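Local structure of beta-N-acetylglucosaminidase-like protein Glycoside hydrolase family 20 (6YHH) at residues A[289-301]-A[347-359]. The protein probably removes terminal N-acetylglucosamine residues from chitin fragments, as a family 20 beta-N-acetylhexosaminidase of bacterial chitin metabolism. Sequence-based numbering, arbitrary orientation.
Sequences PKTYKILSELFDE and YFTMQLAPMLKKH
Leu-356 lays its CD2 methyl over the centre of one face of the Phe-299 ring, 3.7 Å from the centroid, in a CH-pi contact. Met-355 SD meets the same ring at its edge, in plane, 3.9 Å from Phe-299 CD2. This Met-aromatic contact is reached by a methionine chain extended beyond CG. Met-355 is a knob in a hole formed by Tyr-292, Leu-295, Ser-296 and Phe-299. Its CE lies 3.9 Å from Tyr-292 CB. Further along the helix, toward its N-terminal end, Leu-295 CD1 touches Phe-348 CZ and Leu-352 CD2. Tyr-292 is the knob from the other helix and sits among Tyr-347, Phe-348, Gln-351 and Leu-352. Its ring is oblique to that of Phe-348, with planes at 46°. Its hydroxyl bonds to the backbone O of Pro-286.

Both helices belong to the TIM-barrel catalytic domain of family 20. They run nearly parallel, crossing at -24°, with axes 9.8 Å apart. Strands 310-312 and 362-366 pair in parallel in the barrel sheet; Phe-311 meets Phe-299 edge-to-face, and Leu-363 touches Leu-356.

At the polar edge, Asp-300 OD1 takes two donors. His-359 NE2 reaches its anti lone pair at 2.9 Å, in the imidazole plane but bent (132°). Lys-358 NZ makes a salt bridge on the syn side at 2.7 Å. An asparagine here would probably leave the Lys-358 ammonium without its countercharge and weaken the hold on the imidazole. One water joins Ser-296 O to His-359 NE2, and Lys-358 NZ donates to a second.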
ATOM      1  N   PRO A 289      21.392 -17.357  36.095  1.00 15.67           N
ATOM      2  CA  PRO A 289      20.406 -18.371  35.825  1.00 15.95           C
ATOM      3  C   PRO A 289      19.054 -17.829  35.349  1.00 14.28           C
ATOM      4  O   PRO A 289      18.342 -18.535  34.569  1.00 15.30           O
ATOM      5  CB  PRO A 289      20.236 -19.095  37.192  1.00 16.92           C
ATOM      6  CG  PRO A 289      21.391 -18.694  37.997  1.00 19.97           C
ATOM      7  CD  PRO A 289      21.849 -17.356  37.511  1.00 19.27           C
ATOM      8  N   LYS A 290      18.720 -16.590  35.701  1.00 13.96           N
ATOM      9  CA  LYS A 290      17.488 -15.999  35.277  1.00 14.54           C
ATOM     10  C   LYS A 290      17.481 -15.718  33.784  1.00 13.33           C
ATOM     11  O   LYS A 290      16.420 -15.843  33.134  1.00 13.05           O
ATOM     12  CB  LYS A 290      17.167 -14.713  36.097  1.00 16.55           C
ATOM     13  CG  LYS A 290      15.696 -14.320  35.978  1.00 20.18           C
ATOM     14  CD  LYS A 290      15.336 -13.087  36.842  1.00 23.58           C
ATOM     15  CE  LYS A 290      13.793 -12.930  36.838  1.00 25.99           C
ATOM     16  NZ  LYS A 290      13.252 -11.739  37.513  1.00 25.85           N
ATOM     17  N   THR A 291      18.638 -15.464  33.213  1.00 12.62           N
ATOM     18  CA  THR A 291      18.715 -15.281  31.730  1.00 11.46           C
ATOM     19  C   THR A 291      18.172 -16.537  31.008  1.00 12.04           C
ATOM     20  O   THR A 291      17.346 -16.436  30.106  1.00 12.37           O
ATOM     21  CB  THR A 291      20.182 -15.053  31.313  1.00 12.08           C
ATOM     22  OG1 THR A 291      20.700 -13.894  31.975  1.00 11.93           O
ATOM     23  CG2 THR A 291      20.336 -14.955  29.845  1.00 12.25           C
ATOM     24  N   TYR A 292      18.609 -17.739  31.429  1.00 11.70           N
ATOM     25  CA  TYR A 292      18.172 -18.985  30.827  1.00 12.24           C
ATOM     26  C   TYR A 292      16.720 -19.288  31.136  1.00 13.05           C
ATOM     27  O   TYR A 292      15.988 -19.770  30.256  1.00 13.03           O
ATOM     28  CB  TYR A 292      19.136 -20.111  31.248  1.00 12.66           C
ATOM     29  CG  TYR A 292      20.558 -19.836  30.826  1.00 12.83           C
ATOM     30  CD1 TYR A 292      20.945 -19.962  29.505  1.00 12.34           C
ATOM     31  CD2 TYR A 292      21.506 -19.402  31.756  1.00 14.57           C
ATOM     32  CE1 TYR A 292      22.230 -19.675  29.118  1.00 12.73           C
ATOM     33  CE2 TYR A 292      22.792 -19.080  31.377  1.00 13.49           C
ATOM     34  CZ  TYR A 292      23.168 -19.250  30.073  1.00 12.92           C
ATOM     35  OH  TYR A 292      24.486 -18.991  29.693  1.00 13.40           O
ATOM     36  N   LYS A 293      16.268 -18.997  32.349  1.00 13.41           N
ATOM     37  CA  LYS A 293      14.874 -19.147  32.729  1.00 14.54           C
ATOM     38  C   LYS A 293      13.952 -18.336  31.828  1.00 12.41           C
ATOM     39  O   LYS A 293      12.963 -18.885  31.297  1.00 12.60           O
ATOM     40  CB  LYS A 293      14.664 -18.794  34.190  1.00 15.88           C
ATOM     41  CG  LYS A 293      13.218 -19.010  34.638  1.00 21.08           C
ATOM     42  CD  LYS A 293      12.979 -18.786  36.117  1.00 23.99           C
ATOM     43  CE  LYS A 293      11.488 -18.931  36.458  1.00 29.38           C
ATOM     44  N   ILE A 294      14.253 -17.044  31.652  1.00 11.33           N
ATOM     45  CA  ILE A 294      13.414 -16.186  30.865  1.00 12.22           C
ATOM     46  C   ILE A 294      13.443 -16.637  29.393  1.00 11.66           C
ATOM     47  O   ILE A 294      12.416 -16.710  28.728  1.00 12.12           O
ATOM     48  CB  ILE A 294      13.859 -14.712  30.986  1.00 13.16           C
ATOM     49  CG1 ILE A 294      13.412 -14.226  32.414  1.00 14.84           C
ATOM     50  CG2 ILE A 294      13.161 -13.867  29.948  1.00 13.46           C
ATOM     51  CD1 ILE A 294      14.028 -12.941  32.806  1.00 18.92           C
ATOM     52  N   LEU A 295      14.636 -16.923  28.872  1.00 11.18           N
ATOM     53  CA  LEU A 295      14.726 -17.392  27.503  1.00 11.26           C
ATOM     54  C   LEU A 295      13.952 -18.717  27.279  1.00 12.30           C
ATOM     55  O   LEU A 295      13.257 -18.876  26.304  1.00 11.12           O
ATOM     56  CB  LEU A 295      16.173 -17.510  27.021  1.00 11.78           C
ATOM     57  CG  LEU A 295      16.922 -16.158  26.868  1.00 11.98           C
ATOM     58  CD1 LEU A 295      18.403 -16.291  26.631  1.00 13.32           C
ATOM     59  CD2 LEU A 295      16.249 -15.424  25.736  1.00 13.55           C
ATOM     60  N   SER A 296      14.063 -19.658  28.233  0.50 11.52           N
ATOM     61  CA  SER A 296      13.355 -20.920  28.085  0.50 11.84           C
ATOM     62  C   SER A 296      11.835 -20.664  28.034  0.50 11.55           C
ATOM     63  O   SER A 296      11.134 -21.276  27.234  0.50 12.30           O
ATOM     64  CB  SER A 296      13.752 -21.882  29.224  0.50 11.81           C
ATOM     65  OG  SER A 296      13.071 -23.130  29.153  0.50 11.19           O
ATOM     66  N   GLU A 297      11.345 -19.766  28.874  1.00 11.64           N
ATOM     67  CA  GLU A 297       9.930 -19.386  28.866  1.00 12.07           C
ATOM     68  C   GLU A 297       9.477 -18.716  27.573  1.00 12.51           C
ATOM     69  O   GLU A 297       8.369 -18.951  27.090  1.00 12.70           O
ATOM     70  CB  GLU A 297       9.685 -18.499  30.038  1.00 14.36           C
ATOM     71  CG  GLU A 297       9.738 -19.196  31.395  1.00 14.92           C
ATOM     72  CD  GLU A 297       9.562 -18.269  32.569  1.00 19.25           C
ATOM     73  OE1 GLU A 297       9.309 -17.053  32.384  1.00 20.27           O
ATOM     74  OE2 GLU A 297       9.687 -18.729  33.739  1.00 20.77           O
ATOM     75  N   LEU A 298      10.325 -17.852  27.080  1.00 10.96           N
ATOM     76  CA  LEU A 298      10.103 -17.251  25.751  1.00 13.08           C
ATOM     77  C   LEU A 298      10.036 -18.221  24.634  1.00 12.47           C
ATOM     78  O   LEU A 298       9.139 -18.125  23.814  1.00 13.23           O
ATOM     79  CB  LEU A 298      11.131 -16.160  25.481  1.00 12.91           C
ATOM     80  CG  LEU A 298      10.860 -14.951  26.362  1.00 12.87           C
ATOM     81  CD1 LEU A 298      12.027 -14.014  26.234  1.00 13.33           C
ATOM     82  CD2 LEU A 298       9.604 -14.195  25.965  1.00 13.89           C
ATOM     83  N   PHE A 299      10.937 -19.194  24.577  1.00 10.61           N
ATOM     84  CA  PHE A 299      10.840 -20.233  23.563  1.00 11.21           C
ATOM     85  C   PHE A 299       9.581 -21.060  23.768  1.00 12.75           C
ATOM     86  O   PHE A 299       8.933 -21.443  22.838  1.00 12.33           O
ATOM     87  CB  PHE A 299      12.072 -21.126  23.581  1.00 12.02           C
ATOM     88  CG  PHE A 299      13.338 -20.433  23.191  1.00 11.72           C
ATOM     89  CD1 PHE A 299      13.400 -19.620  22.068  1.00 13.70           C
ATOM     90  CD2 PHE A 299      14.504 -20.611  23.944  1.00 12.29           C
ATOM     91  CE1 PHE A 299      14.560 -18.969  21.725  1.00 13.95           C
ATOM     92  CE2 PHE A 299      15.687 -19.952  23.604  1.00 13.50           C
ATOM     93  CZ  PHE A 299      15.721 -19.118  22.503  1.00 14.03           C
ATOM     94  N   ASP A 300       9.221 -21.348  25.009  1.00 13.37           N
ATOM     95  CA  ASP A 300       8.000 -22.089  25.218  1.00 13.69           C
ATOM     96  C   ASP A 300       6.763 -21.401  24.645  1.00 14.78           C
ATOM     97  O   ASP A 300       5.838 -22.073  24.186  1.00 16.42           O
ATOM     98  CB  ASP A 300       7.728 -22.275  26.717  1.00 13.97           C
ATOM     99  CG  ASP A 300       8.562 -23.319  27.384  1.00 16.64           C
ATOM    100  OD1 ASP A 300       9.193 -24.106  26.722  1.00 16.89           O
ATOM    101  OD2 ASP A 300       8.547 -23.279  28.694  1.00 18.53           O
ATOM    102  N   GLU A 301       6.761 -20.078  24.684  1.00 14.62           N
ATOM    103  CA  GLU A 301       5.664 -19.268  24.133  1.00 15.45           C
ATOM    104  C   GLU A 301       5.746 -19.014  22.622  1.00 15.14           C
ATOM    105  O   GLU A 301       4.727 -19.070  21.923  1.00 17.33           O
ATOM    106  CB  GLU A 301       5.568 -17.998  24.898  1.00 18.69           C
ATOM    107  CG  GLU A 301       4.294 -17.262  24.600  1.00 21.34           C
ATOM    108  CD  GLU A 301       4.088 -15.995  25.390  1.00 19.93           C
ATOM    109  OE1 GLU A 301       4.996 -15.406  26.005  1.00 21.73           O
ATOM    110  OE2 GLU A 301       2.899 -15.591  25.235  1.00 24.79           O
ATOM    111  N   TYR A 347      29.133 -21.286  24.638  1.00 11.43           N
ATOM    112  CA  TYR A 347      28.511 -21.972  25.802  1.00 11.45           C
ATOM    113  C   TYR A 347      27.043 -21.562  26.056  1.00 11.69           C
ATOM    114  O   TYR A 347      26.147 -22.393  26.214  1.00 12.62           O
ATOM    115  CB  TYR A 347      29.330 -21.682  27.022  1.00 12.50           C
ATOM    116  CG  TYR A 347      28.737 -22.230  28.288  1.00 13.93           C
ATOM    117  CD1 TYR A 347      27.851 -21.519  28.993  1.00 15.17           C
ATOM    118  CD2 TYR A 347      29.091 -23.510  28.754  1.00 19.17           C
ATOM    119  CE1 TYR A 347      27.238 -22.035  30.117  1.00 18.20           C
ATOM    120  CE2 TYR A 347      28.501 -24.032  29.906  1.00 18.91           C
ATOM    121  CZ  TYR A 347      27.579 -23.284  30.572  1.00 21.03           C
ATOM    122  OH  TYR A 347      26.938 -23.721  31.747  1.00 26.27           O
ATOM    123  N   PHE A 348      26.827 -20.239  26.064  1.00 11.31           N
ATOM    124  CA  PHE A 348      25.489 -19.642  26.207  1.00 10.99           C
ATOM    125  C   PHE A 348      24.558 -20.181  25.132  1.00 10.75           C
ATOM    126  O   PHE A 348      23.495 -20.651  25.428  1.00 10.72           O
ATOM    127  CB  PHE A 348      25.630 -18.099  26.108  1.00 10.90           C
ATOM    128  CG  PHE A 348      24.346 -17.398  25.906  1.00 10.99           C
ATOM    129  CD1 PHE A 348      23.469 -17.148  26.967  1.00 11.25           C
ATOM    130  CD2 PHE A 348      23.956 -17.013  24.621  1.00 10.69           C
ATOM    131  CE1 PHE A 348      22.236 -16.500  26.757  1.00 11.26           C
ATOM    132  CE2 PHE A 348      22.733 -16.354  24.410  1.00  9.48           C
ATOM    133  CZ  PHE A 348      21.881 -16.109  25.478  1.00 10.75           C
ATOM    134  N   THR A 349      24.979 -20.117  23.885  1.00  9.85           N
ATOM    135  CA  THR A 349      24.248 -20.643  22.749  1.00 10.56           C
ATOM    136  C   THR A 349      23.873 -22.128  22.884  1.00 10.27           C
ATOM    137  O   THR A 349      22.720 -22.540  22.652  1.00 11.50           O
ATOM    138  CB  THR A 349      25.041 -20.441  21.438  1.00 10.47           C
ATOM    139  OG1 THR A 349      25.274 -19.029  21.260  1.00 11.17           O
ATOM    140  CG2 THR A 349      24.320 -21.019  20.255  1.00 11.30           C
ATOM    141  N   MET A 350      24.832 -22.914  23.391  1.00 10.18           N
ATOM    142  CA  MET A 350      24.594 -24.358  23.578  1.00 11.87           C
ATOM    143  C   MET A 350      23.703 -24.663  24.762  1.00 13.14           C
ATOM    144  O   MET A 350      23.103 -25.776  24.776  1.00 13.01           O
ATOM    145  CB  MET A 350      25.928 -25.138  23.645  1.00 11.82           C
ATOM    146  CG  MET A 350      26.596 -25.229  22.260  1.00 12.58           C
ATOM    147  SD  MET A 350      25.557 -25.923  20.969  1.00 14.76           S
ATOM    148  CE  MET A 350      25.089 -27.428  21.866  1.00 15.91           C
ATOM    149  N   GLN A 351      23.517 -23.706  25.679  1.00 13.45           N
ATOM    150  CA  GLN A 351      22.488 -23.829  26.702  1.00 11.99           C
ATOM    151  C   GLN A 351      21.063 -23.678  26.102  1.00 12.27           C
ATOM    152  O   GLN A 351      20.075 -24.195  26.613  1.00 13.35           O
ATOM    153  CB  GLN A 351      22.671 -22.877  27.897  1.00 14.11           C
ATOM    154  CG  GLN A 351      23.992 -22.900  28.562  1.00 17.30           C
ATOM    155  CD  GLN A 351      24.498 -24.284  28.797  1.00 22.09           C
ATOM    156  OE1 GLN A 351      25.522 -24.721  28.201  1.00 31.81           O
ATOM    157  NE2 GLN A 351      23.797 -24.989  29.624  1.00 21.29           N
ATOM    158  N   LEU A 352      20.947 -22.902  25.006  1.00 10.76           N
ATOM    159  CA  LEU A 352      19.646 -22.672  24.329  1.00 10.63           C
ATOM    160  C   LEU A 352      19.279 -23.901  23.444  1.00  9.70           C
ATOM    161  O   LEU A 352      18.121 -24.133  23.111  1.00 10.67           O
ATOM    162  CB  LEU A 352      19.757 -21.448  23.396  1.00 10.56           C
ATOM    163  CG  LEU A 352      20.301 -20.192  24.106  1.00 10.65           C
ATOM    164  CD1 LEU A 352      20.130 -18.967  23.224  1.00 11.37           C
ATOM    165  CD2 LEU A 352      19.555 -19.907  25.396  1.00 11.89           C
ATOM    166  N   ALA A 353      20.305 -24.614  22.984  1.00 10.73           N
ATOM    167  CA  ALA A 353      20.144 -25.729  22.008  1.00 11.49           C
ATOM    168  C   ALA A 353      19.133 -26.797  22.503  1.00 11.06           C
ATOM    169  O   ALA A 353      18.199 -27.140  21.756  1.00 10.90           O
ATOM    170  CB  ALA A 353      21.467 -26.346  21.658  1.00 12.25           C
ATOM    171  N   PRO A 354      19.208 -27.191  23.760  1.00 11.32           N
ATOM    172  CA  PRO A 354      18.165 -28.166  24.221  1.00 11.15           C
ATOM    173  C   PRO A 354      16.785 -27.573  24.393  1.00 11.43           C
ATOM    174  O   PRO A 354      15.820 -28.266  24.272  1.00 11.92           O
ATOM    175  CB  PRO A 354      18.681 -28.650  25.599  1.00 12.42           C
ATOM    176  CG  PRO A 354      19.864 -27.897  25.902  1.00 14.61           C
ATOM    177  CD  PRO A 354      20.267 -27.013  24.764  1.00 11.87           C
ATOM    178  N   MET A 355      16.692 -26.290  24.732  1.00 11.13           N
ATOM    179  CA  MET A 355      15.400 -25.583  24.771  1.00 11.91           C
ATOM    180  C   MET A 355      14.750 -25.604  23.412  1.00 11.85           C
ATOM    181  O   MET A 355      13.587 -25.955  23.322  1.00 11.88           O
ATOM    182  CB  MET A 355      15.643 -24.146  25.205  1.00 11.29           C
ATOM    183  CG  MET A 355      16.401 -23.978  26.515  1.00 12.59           C
ATOM    184  SD  MET A 355      16.582 -22.192  26.813  1.00 13.63           S
ATOM    185  CE  MET A 355      17.634 -22.180  28.263  1.00 15.88           C
ATOM    186  N   LEU A 356      15.517 -25.303  22.356  1.00 11.36           N
ATOM    187  CA  LEU A 356      14.979 -25.357  21.021  1.00 12.08           C
ATOM    188  C   LEU A 356      14.634 -26.780  20.646  1.00 11.87           C
ATOM    189  O   LEU A 356      13.589 -27.003  20.034  1.00 11.41           O
ATOM    190  CB  LEU A 356      15.939 -24.715  19.999  1.00 12.31           C
ATOM    191  CG  LEU A 356      16.177 -23.231  20.236  1.00 14.48           C
ATOM    192  CD1 LEU A 356      17.177 -22.667  19.204  1.00 15.71           C
ATOM    193  CD2 LEU A 356      14.903 -22.449  20.239  1.00 16.38           C
ATOM    194  N   LYS A 357      15.502 -27.739  21.021  1.00 11.16           N
ATOM    195  CA  LYS A 357      15.238 -29.118  20.579  1.00 11.85           C
ATOM    196  C   LYS A 357      13.965 -29.672  21.251  1.00 13.44           C
ATOM    197  O   LYS A 357      13.247 -30.513  20.692  1.00 12.28           O
ATOM    198  CB  LYS A 357      16.412 -29.986  20.921  1.00 13.52           C
ATOM    199  CG  LYS A 357      16.356 -31.370  20.228  1.00 16.11           C
ATOM    200  CD  LYS A 357      17.629 -32.131  20.245  1.00 20.11           C
ATOM    201  CE  LYS A 357      17.511 -33.308  19.302  1.00 20.65           C
ATOM    202  NZ  LYS A 357      18.829 -33.970  19.421  1.00 25.32           N
ATOM    203  N   LYS A 358      13.662 -29.194  22.439  1.00 13.19           N
ATOM    204  CA  LYS A 358      12.479 -29.599  23.180  1.00 14.74           C
ATOM    205  C   LYS A 358      11.209 -29.225  22.360  1.00 15.85           C
ATOM    206  O   LYS A 358      10.186 -29.923  22.413  1.00 15.67           O
ATOM    207  CB  LYS A 358      12.407 -28.826  24.466  1.00 16.10           C
ATOM    208  CG  LYS A 358      11.302 -29.253  25.399  1.00 19.67           C
ATOM    209  CD  LYS A 358      11.292 -28.418  26.673  1.00 18.98           C
ATOM    210  CE  LYS A 358      10.557 -27.133  26.481  1.00 20.04           C
ATOM    211  NZ  LYS A 358      10.401 -26.304  27.724  1.00 19.24           N
ATOM    212  N   HIS A 359      11.324 -28.176  21.542  1.00 14.60           N
ATOM    213  CA  HIS A 359      10.216 -27.759  20.636  1.00 14.45           C
ATOM    214  C   HIS A 359      10.332 -28.321  19.224  1.00 13.43           C
ATOM    215  O   HIS A 359       9.536 -27.930  18.353  1.00 14.71           O
ATOM    216  CB  HIS A 359      10.120 -26.218  20.635  1.00 15.14           C
ATOM    217  CG  HIS A 359       9.817 -25.651  21.995  1.00 15.23           C
ATOM    218  ND1 HIS A 359       8.602 -25.845  22.594  1.00 18.29           N
ATOM    219  CD2 HIS A 359      10.573 -24.987  22.890  1.00 17.05           C
ATOM    220  CE1 HIS A 359       8.631 -25.337  23.817  1.00 18.49           C
ATOM    221  NE2 HIS A 359       9.807 -24.791  24.018  1.00 17.67           N
TER
HETATM  222  O   HOH W   1      12.083 -23.746  25.921  1.00 16.51           O
HETATM  223  O   HOH W   2      13.227 -25.489  27.969  1.00 18.92           O